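Local coordinates for protein beta-phosphoglucomutase (Clostridium difficile, PDB 4GIB) that probably interconverts beta-D-glucose 1-phosphate and beta-D-glucose 6-phosphate as a magnesium-dependent phosphomutase of the HAD-like superfamily, at residues Y105-I117 against K142-S154. Sequence-based numbering, arbitrary orientation.
With PO4 (phosphate ion), chain F.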
# COMPACT_ATOMS: atom_id res chain seq x y z
N TYR A 105 -2.22 8.22 -15.27
CA TYR A 105 -1.63 7.16 -14.43
C TYR A 105 -1.95 5.77 -15.02
O TYR A 105 -1.05 4.91 -15.14
CB TYR A 105 -2.12 7.27 -12.98
CG TYR A 105 -1.67 6.12 -12.11
CD1 TYR A 105 -0.35 6.00 -11.70
CD2 TYR A 105 -2.58 5.12 -11.71
CE1 TYR A 105 0.08 4.92 -10.93
CE2 TYR A 105 -2.17 4.06 -10.92
CZ TYR A 105 -0.84 3.95 -10.54
OH TYR A 105 -0.42 2.89 -9.76
N VAL A 106 -3.20 5.57 -15.41
CA VAL A 106 -3.67 4.29 -15.99
C VAL A 106 -2.91 3.95 -17.27
O VAL A 106 -2.64 2.79 -17.56
CB VAL A 106 -5.20 4.35 -16.23
CG1 VAL A 106 -5.69 3.22 -17.19
CG2 VAL A 106 -5.92 4.32 -14.88
N SER A 107 -2.54 4.98 -18.02
CA SER A 107 -1.80 4.79 -19.23
C SER A 107 -0.39 4.30 -18.92
O SER A 107 0.18 3.52 -19.66
CB SER A 107 -1.75 6.11 -20.00
OG SER A 107 -0.97 5.96 -21.15
N LEU A 108 0.18 4.77 -17.83
CA LEU A 108 1.53 4.34 -17.44
C LEU A 108 1.53 2.93 -16.91
O LEU A 108 2.35 2.13 -17.33
CB LEU A 108 2.13 5.29 -16.40
CG LEU A 108 2.35 6.73 -16.87
CD1 LEU A 108 2.80 7.59 -15.72
CD2 LEU A 108 3.35 6.79 -18.03
N ILE A 109 0.60 2.60 -16.02
CA ILE A 109 0.59 1.24 -15.42
C ILE A 109 0.11 0.14 -16.35
O ILE A 109 0.32 -1.04 -16.07
CB ILE A 109 -0.21 1.16 -14.11
CG1 ILE A 109 -1.67 1.57 -14.32
CG2 ILE A 109 0.47 2.01 -13.04
CD1 ILE A 109 -2.51 1.44 -13.08
N ASP A 110 -0.52 0.50 -17.46
CA ASP A 110 -0.94 -0.51 -18.41
C ASP A 110 0.26 -1.22 -19.07
O ASP A 110 0.07 -2.24 -19.72
CB ASP A 110 -1.97 0.05 -19.40
CG ASP A 110 -3.38 0.24 -18.76
OD1 ASP A 110 -3.49 0.23 -17.50
OD2 ASP A 110 -4.37 0.40 -19.51
N GLU A 111 1.48 -0.73 -18.84
CA GLU A 111 2.69 -1.39 -19.36
C GLU A 111 3.37 -2.31 -18.32
O GLU A 111 4.45 -2.83 -18.57
CB GLU A 111 3.70 -0.35 -19.87
CG GLU A 111 3.12 0.60 -20.91
CD GLU A 111 2.40 -0.13 -22.03
OE1 GLU A 111 2.88 -1.20 -22.45
OE2 GLU A 111 1.37 0.38 -22.51
N ILE A 112 2.76 -2.49 -17.17
CA ILE A 112 3.31 -3.38 -16.15
C ILE A 112 3.05 -4.85 -16.55
O ILE A 112 2.01 -5.15 -17.15
CB ILE A 112 2.70 -3.06 -14.75
CG1 ILE A 112 3.05 -1.61 -14.34
CG2 ILE A 112 3.20 -4.01 -13.72
CD1 ILE A 112 2.41 -1.14 -13.02
N THR A 113 4.01 -5.73 -16.27
CA THR A 113 3.90 -7.17 -16.55
C THR A 113 4.34 -7.97 -15.32
O THR A 113 4.57 -7.40 -14.26
CB THR A 113 4.81 -7.60 -17.73
OG1 THR A 113 6.19 -7.42 -17.36
CG2 THR A 113 4.49 -6.82 -19.01
N SER A 114 4.48 -9.29 -15.47
CA SER A 114 4.92 -10.15 -14.37
C SER A 114 6.37 -9.88 -13.96
O SER A 114 6.76 -10.09 -12.81
CB SER A 114 4.71 -11.63 -14.73
OG SER A 114 5.25 -11.93 -16.00
N ASN A 115 7.17 -9.39 -14.90
CA ASN A 115 8.55 -9.05 -14.62
C ASN A 115 8.68 -7.93 -13.58
O ASN A 115 9.75 -7.75 -13.02
CB ASN A 115 9.28 -8.62 -15.90
CG ASN A 115 9.66 -9.79 -16.79
OD1 ASN A 115 9.85 -10.92 -16.32
ND2 ASN A 115 9.79 -9.53 -18.08
N ASP A 116 7.59 -7.20 -13.33
CA ASP A 116 7.63 -6.08 -12.39
C ASP A 116 7.26 -6.44 -10.95
O ASP A 116 7.19 -5.56 -10.10
CB ASP A 116 6.75 -4.95 -12.92
CG ASP A 116 7.23 -4.45 -14.26
OD1 ASP A 116 8.46 -4.29 -14.41
OD2 ASP A 116 6.40 -4.23 -15.17
N ILE A 117 7.04 -7.73 -10.68
CA ILE A 117 6.75 -8.21 -9.34
C ILE A 117 8.03 -8.09 -8.55
O ILE A 117 9.07 -8.59 -8.99
CB ILE A 117 6.34 -9.69 -9.35
CG1 ILE A 117 5.05 -9.89 -10.13
CG2 ILE A 117 6.17 -10.21 -7.90
CD1 ILE A 117 4.72 -11.35 -10.35
N LYS A 142 -7.69 2.70 -6.02
CA LYS A 142 -8.80 2.04 -6.68
C LYS A 142 -8.33 1.38 -7.97
O LYS A 142 -9.12 0.78 -8.67
CB LYS A 142 -9.94 3.03 -6.97
CG LYS A 142 -10.59 3.60 -5.72
CD LYS A 142 -11.76 4.51 -6.03
CE LYS A 142 -11.35 5.83 -6.66
NZ LYS A 142 -12.54 6.70 -6.88
N ASN A 143 -7.04 1.50 -8.27
CA ASN A 143 -6.43 0.89 -9.45
C ASN A 143 -5.64 -0.36 -9.09
O ASN A 143 -4.95 -0.93 -9.92
CB ASN A 143 -5.49 1.90 -10.14
CG ASN A 143 -6.24 2.93 -10.94
OD1 ASN A 143 -6.85 2.60 -11.94
ND2 ASN A 143 -6.17 4.20 -10.54
N ALA A 144 -5.79 -0.81 -7.84
CA ALA A 144 -5.04 -1.96 -7.37
C ALA A 144 -5.36 -3.24 -8.15
O ALA A 144 -4.45 -4.01 -8.48
CB ALA A 144 -5.27 -2.16 -5.88
N ILE A 145 -6.65 -3.44 -8.45
CA ILE A 145 -7.11 -4.61 -9.20
C ILE A 145 -6.45 -4.63 -10.59
O ILE A 145 -5.84 -5.63 -10.99
CB ILE A 145 -8.66 -4.65 -9.30
CG1 ILE A 145 -9.28 -4.83 -7.90
CG2 ILE A 145 -9.16 -5.81 -10.23
CD1 ILE A 145 -10.80 -4.98 -7.91
N ASN A 146 -6.54 -3.51 -11.30
CA ASN A 146 -5.91 -3.39 -12.61
C ASN A 146 -4.41 -3.77 -12.53
O ASN A 146 -3.90 -4.50 -13.38
CB ASN A 146 -6.08 -1.95 -13.15
CG ASN A 146 -5.65 -1.80 -14.62
OD1 ASN A 146 -5.66 -2.77 -15.38
ND2 ASN A 146 -5.29 -0.58 -15.02
N VAL A 147 -3.72 -3.30 -11.50
CA VAL A 147 -2.30 -3.59 -11.37
C VAL A 147 -2.01 -5.08 -11.12
O VAL A 147 -1.13 -5.66 -11.76
CB VAL A 147 -1.65 -2.75 -10.26
CG1 VAL A 147 -0.18 -3.14 -10.09
CG2 VAL A 147 -1.80 -1.27 -10.57
N LEU A 148 -2.74 -5.71 -10.20
CA LEU A 148 -2.57 -7.15 -9.94
C LEU A 148 -2.82 -8.00 -11.17
O LEU A 148 -2.17 -9.04 -11.35
CB LEU A 148 -3.48 -7.64 -8.82
CG LEU A 148 -3.26 -7.04 -7.44
CD1 LEU A 148 -4.24 -7.66 -6.47
CD2 LEU A 148 -1.83 -7.24 -6.99
N ASN A 149 -3.78 -7.60 -12.00
CA ASN A 149 -4.07 -8.36 -13.23
C ASN A 149 -2.92 -8.27 -14.25
O ASN A 149 -2.62 -9.24 -14.91
CB ASN A 149 -5.43 -7.98 -13.82
CG ASN A 149 -6.60 -8.67 -13.09
OD1 ASN A 149 -7.36 -8.03 -12.36
ND2 ASN A 149 -6.72 -10.00 -13.25
N HIS A 150 -2.30 -7.10 -14.34
CA HIS A 150 -1.10 -6.90 -15.19
C HIS A 150 0.12 -7.69 -14.67
O HIS A 150 0.94 -8.17 -15.46
CB HIS A 150 -0.75 -5.42 -15.25
CG HIS A 150 -1.58 -4.65 -16.22
ND1 HIS A 150 -2.78 -4.07 -15.88
CD2 HIS A 150 -1.40 -4.40 -17.54
CE1 HIS A 150 -3.28 -3.46 -16.94
NE2 HIS A 150 -2.47 -3.65 -17.96
N LEU A 151 0.24 -7.78 -13.35
CA LEU A 151 1.29 -8.56 -12.73
C LEU A 151 0.99 -10.04 -12.95
O LEU A 151 1.90 -10.87 -13.01
CB LEU A 151 1.36 -8.29 -11.24
CG LEU A 151 1.76 -6.90 -10.79
CD1 LEU A 151 1.47 -6.76 -9.30
CD2 LEU A 151 3.23 -6.62 -11.13
N GLY A 152 -0.30 -10.36 -13.08
CA GLY A 152 -0.77 -11.74 -13.31
C GLY A 152 -1.02 -12.56 -12.05
O GLY A 152 -1.18 -13.77 -12.12
N ILE A 153 -1.10 -11.89 -10.91
CA ILE A 153 -1.28 -12.57 -9.62
C ILE A 153 -2.57 -12.24 -8.86
O ILE A 153 -2.64 -12.47 -7.66
CB ILE A 153 -0.10 -12.27 -8.64
CG1 ILE A 153 0.01 -10.77 -8.35
CG2 ILE A 153 1.19 -12.82 -9.20
CD1 ILE A 153 1.12 -10.40 -7.37
N SER A 154 -3.60 -11.74 -9.54
CA SER A 154 -4.84 -11.38 -8.84
C SER A 154 -5.51 -12.60 -8.18
O SER A 154 -6.18 -12.46 -7.15
CB SER A 154 -5.81 -10.66 -9.78
OG SER A 154 -6.12 -11.48 -10.89
P PO4 F . -5.56 5.78 -7.21
O1 PO4 F . -4.78 5.94 -5.92
O2 PO4 F . -4.82 4.76 -8.01
O3 PO4 F . -6.96 5.29 -6.92
O4 PO4 F . -5.66 7.09 -7.95
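Two N-H groups of His150 grip the backbone O of Asn146 from opposite faces of its carbonyl plane: the backbone N, as a helical bond, and ND1 at 2.8 Å, nearly straight at 169°. With CG of His150 beside its own backbone N (chi1 -80°), the ring folds back along its helix and is fixed in rotation, while Ile109 O stands over the centre of one face and Ile112 O lies at the edge. One turn earlier, ND2 of Asn146 gives a hydrogen bond to the syn side of Asp110 OD1 (3.2 Å), amide and carboxylate planes almost perpendicular. Both side chains thus face the type I turn from Ile109 to Ile112.

Beside these polar groups lies an apolar seam: Ile109 CD1 meets Val147 CG2 at 3.8 Å, and Leu151 CD2 inserts between Ile112 CG2 (3.7 Å) and Ile117 CG1 (3.9 Å). At the other end, Asn143 ND2 points almost straight at O2 (2.9 Å) of a phosphate ion, probably from the crystallisation liquor; Lys142 N, Ser141 and Arg72, likewise probable substrate-binding residues, also hold it.

Residues 105-109 of helix 91-109 run nearly parallel to helix 144-151, at 15°, and 110-117 lead from the helical cap back to the Rossmann-like core. Tyr105 stacks on His44 of helix 41-53, whereas Leu151 and Ile153 rest on Ile37 of helix 33-37, which follows strand 28-31 of the parallel sheet.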